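Local structure of flagellin (Burkholderia pseudomallei, 4CFI) at residues T114-I119 with S193-T198. The protein probably polymerises, as flagellins do, into the filament of the bacterial flagellum, and is recognised by the immune system. Sequence-based numbering, arbitrary orientation.
Sequences TIKVAI and SALSAT
Leu195 reaches across to the strand with both branches of its isobutyl fork, one methyl over the backbone and the other against Ala118. Its CB points to the strand, and chi1 of -60° sets CG anti to the carbonyl carbon, beside the backbone N; the two methyls branch from there. CD1 comes to 3.7 Å from Lys116 O and 3.9 Å from Val117 C, so that it lies against the main chain from the Lys116 carbonyl to the carbonyl carbon of Val117. CD2 rests on Ala118 CB at 3.7 Å, and Ala194 CB meets the same methyl at 4.1 Å. Lys116 flanks the CD1 branch: its chain crosses the isobutyl group obliquely, and Lys116 CG touches Leu195 CD1 at 4.1 Å. That CG stands anti to the backbone N (chi1 178°), and the extended chain beyond it carries NZ past the CD1 contact to a salt bridge with Asp199. Val117 turns its own side chain the other way and offers mainly backbone to this contact. No direct hydrogen bond joins the two segments. Instead one water bridges them beside the alanines, donating to Ala118 O (2.8 Å) and accepting from Ala194 N (2.9 Å). The apolar patch is small and lies near the surface, with Ala118 buried and Lys116 and Ala194 exposed. Both segments fall in the D2 region of flagellin, where the contact ties the loop leading into helix 197-213 to strand 111-119. Ser196 is the N-cap of that helix, its OG bonded to Asp199 N. Farther along, Ile115 packs on Ala203, Met206, Val207 and Ile210 of the same helix, while the strand pairs antiparallel with strand 135-142 at the edge of a three-stranded sheet.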
ATOM      1  N   THR A 114     -10.126 -12.026  -4.936  1.00  7.05           N
ATOM      2  CA  THR A 114     -10.906 -13.217  -4.705  1.00  7.45           C
ATOM      3  C   THR A 114     -10.715 -14.156  -5.898  1.00  6.90           C
ATOM      4  O   THR A 114     -10.849 -13.749  -7.056  1.00  8.42           O
ATOM      5  CB  THR A 114     -12.386 -12.841  -4.552  1.00  8.16           C
ATOM      6  OG1 THR A 114     -12.518 -11.978  -3.422  1.00  9.14           O
ATOM      7  CG2 THR A 114     -13.271 -14.071  -4.378  1.00  9.44           C
ATOM      8  N   ILE A 115     -10.403 -15.409  -5.588  1.00  6.88           N
ATOM      9  CA  ILE A 115     -10.079 -16.438  -6.586  1.00  7.21           C
ATOM     10  C   ILE A 115     -11.205 -17.467  -6.606  1.00  6.87           C
ATOM     11  O   ILE A 115     -11.582 -18.000  -5.553  1.00  7.12           O
ATOM     12  CB  ILE A 115      -8.752 -17.178  -6.255  1.00  7.28           C
ATOM     13  CG1 ILE A 115      -7.620 -16.175  -5.969  1.00  8.75           C
ATOM     14  CG2 ILE A 115      -8.400 -18.179  -7.341  1.00  7.84           C
ATOM     15  CD1 ILE A 115      -6.419 -16.801  -5.293  1.00  9.29           C
ATOM     16  N   LYS A 116     -11.751 -17.756  -7.793  1.00  6.87           N
ATOM     17  CA  LYS A 116     -12.734 -18.838  -7.931  1.00  7.57           C
ATOM     18  C   LYS A 116     -12.008 -20.178  -7.974  1.00  7.07           C
ATOM     19  O   LYS A 116     -11.094 -20.360  -8.765  1.00  9.22           O
ATOM     20  CB  LYS A 116     -13.605 -18.645  -9.190  1.00  9.90           C
ATOM     21  CG  LYS A 116     -14.608 -19.772  -9.413  1.00 11.12           C
ATOM     22  CD  LYS A 116     -15.357 -19.654 -10.728  1.00 14.53           C
ATOM     23  CE  LYS A 116     -16.393 -20.755 -10.868  1.00 16.56           C
ATOM     24  NZ  LYS A 116     -17.161 -20.644 -12.137  0.50 16.82           N
ATOM     25  N   VAL A 117     -12.436 -21.105  -7.127  1.00  6.47           N
ATOM     26  CA  VAL A 117     -11.793 -22.403  -6.925  1.00  6.28           C
ATOM     27  C   VAL A 117     -12.862 -23.493  -6.808  1.00  6.49           C
ATOM     28  O   VAL A 117     -14.055 -23.211  -6.834  1.00  7.54           O
ATOM     29  CB  VAL A 117     -10.903 -22.419  -5.653  1.00  6.60           C
ATOM     30  CG1 VAL A 117      -9.812 -21.370  -5.768  1.00  7.16           C
ATOM     31  CG2 VAL A 117     -11.722 -22.247  -4.378  1.00  6.67           C
ATOM     32  N   ALA A 118     -12.417 -24.740  -6.689  1.00  6.34           N
ATOM     33  CA  ALA A 118     -13.313 -25.888  -6.516  1.00  6.46           C
ATOM     34  C   ALA A 118     -12.597 -26.941  -5.687  1.00  6.44           C
ATOM     35  O   ALA A 118     -11.914 -27.814  -6.234  1.00  6.82           O
ATOM     36  CB  ALA A 118     -13.758 -26.461  -7.863  1.00  7.29           C
ATOM     37  N   ILE A 119     -12.705 -26.826  -4.363  1.00  6.22           N
ATOM     38  CA  ILE A 119     -11.968 -27.665  -3.432  1.00  6.44           C
ATOM     39  C   ILE A 119     -12.849 -28.136  -2.288  1.00  6.51           C
ATOM     40  O   ILE A 119     -13.889 -27.531  -1.995  1.00  7.44           O
ATOM     41  CB  ILE A 119     -10.702 -26.957  -2.870  1.00  6.33           C
ATOM     42  CG1 ILE A 119     -11.076 -25.731  -2.037  1.00  6.83           C
ATOM     43  CG2 ILE A 119      -9.722 -26.621  -3.997  1.00  6.59           C
ATOM     44  CD1 ILE A 119      -9.900 -24.937  -1.491  1.00  7.42           C
ATOM     45  N   SER A 193      -8.285 -27.337 -10.898  1.00  7.13           N
ATOM     46  CA  SER A 193      -8.240 -28.393 -11.922  1.00  8.02           C
ATOM     47  C   SER A 193      -9.618 -28.907 -12.300  1.00  7.77           C
ATOM     48  O   SER A 193      -9.802 -29.386 -13.415  1.00  9.74           O
ATOM     49  CB  SER A 193      -7.340 -29.548 -11.496  1.00  9.20           C
ATOM     50  OG  SER A 193      -7.771 -30.093 -10.267  1.00  9.34           O
ATOM     51  N   ALA A 194     -10.584 -28.770 -11.396  1.00  7.48           N
ATOM     52  CA  ALA A 194     -11.935 -29.230 -11.690  1.00  8.95           C
ATOM     53  C   ALA A 194     -12.752 -28.237 -12.508  1.00 10.04           C
ATOM     54  O   ALA A 194     -13.865 -28.569 -12.949  1.00 11.32           O
ATOM     55  CB  ALA A 194     -12.661 -29.552 -10.393  1.00  8.07           C
ATOM     56  N   LEU A 195     -12.230 -27.021 -12.660  1.00  9.59           N
ATOM     57  CA  LEU A 195     -12.909 -25.936 -13.360  1.00 10.09           C
ATOM     58  C   LEU A 195     -12.510 -25.884 -14.840  1.00 10.29           C
ATOM     59  O   LEU A 195     -11.568 -26.547 -15.259  1.00 11.02           O
ATOM     60  CB  LEU A 195     -12.589 -24.601 -12.695  1.00 10.11           C
ATOM     61  CG  LEU A 195     -13.019 -24.483 -11.227  1.00 12.10           C
ATOM     62  CD1 LEU A 195     -12.559 -23.145 -10.684  1.00 13.33           C
ATOM     63  CD2 LEU A 195     -14.518 -24.668 -11.049  1.00 14.28           C
ATOM     64  N   SER A 196     -13.236 -25.091 -15.622  1.00 10.76           N
ATOM     65  CA  SER A 196     -12.962 -24.909 -17.043  1.00 11.69           C
ATOM     66  C   SER A 196     -11.599 -24.258 -17.287  1.00 10.87           C
ATOM     67  O   SER A 196     -11.030 -23.595 -16.413  1.00 10.34           O
ATOM     68  CB  SER A 196     -14.033 -24.016 -17.679  1.00 12.45           C
ATOM     69  OG  SER A 196     -13.892 -22.666 -17.254  1.00 13.22           O
ATOM     70  N   ALA A 197     -11.100 -24.389 -18.512  1.00 12.37           N
ATOM     71  CA  ALA A 197      -9.855 -23.726 -18.913  1.00 12.97           C
ATOM     72  C   ALA A 197      -9.935 -22.212 -18.681  1.00 11.76           C
ATOM     73  O   ALA A 197      -8.983 -21.601 -18.215  1.00 12.38           O
ATOM     74  CB  ALA A 197      -9.534 -24.024 -20.374  1.00 14.43           C
ATOM     75  N   THR A 198     -11.085 -21.618 -18.970  0.75 11.69           N
ATOM     76  CA  THR A 198     -11.255 -20.189 -18.790  0.75 12.16           C
ATOM     77  C   THR A 198     -11.195 -19.811 -17.306  0.75 11.33           C
ATOM     78  O   THR A 198     -10.562 -18.816 -16.942  0.75 11.07           O
ATOM     79  CB  THR A 198     -12.576 -19.702 -19.418  0.75 13.38           C
ATOM     80  OG1 THR A 198     -12.525 -19.878 -20.842  0.75 17.20           O
ATOM     81  CG2 THR A 198     -12.823 -18.222 -19.097  0.75 14.12           C
TER
HETATM   82  O   HOH W   1     -10.367 -27.959  -8.619  1.00  8.22           O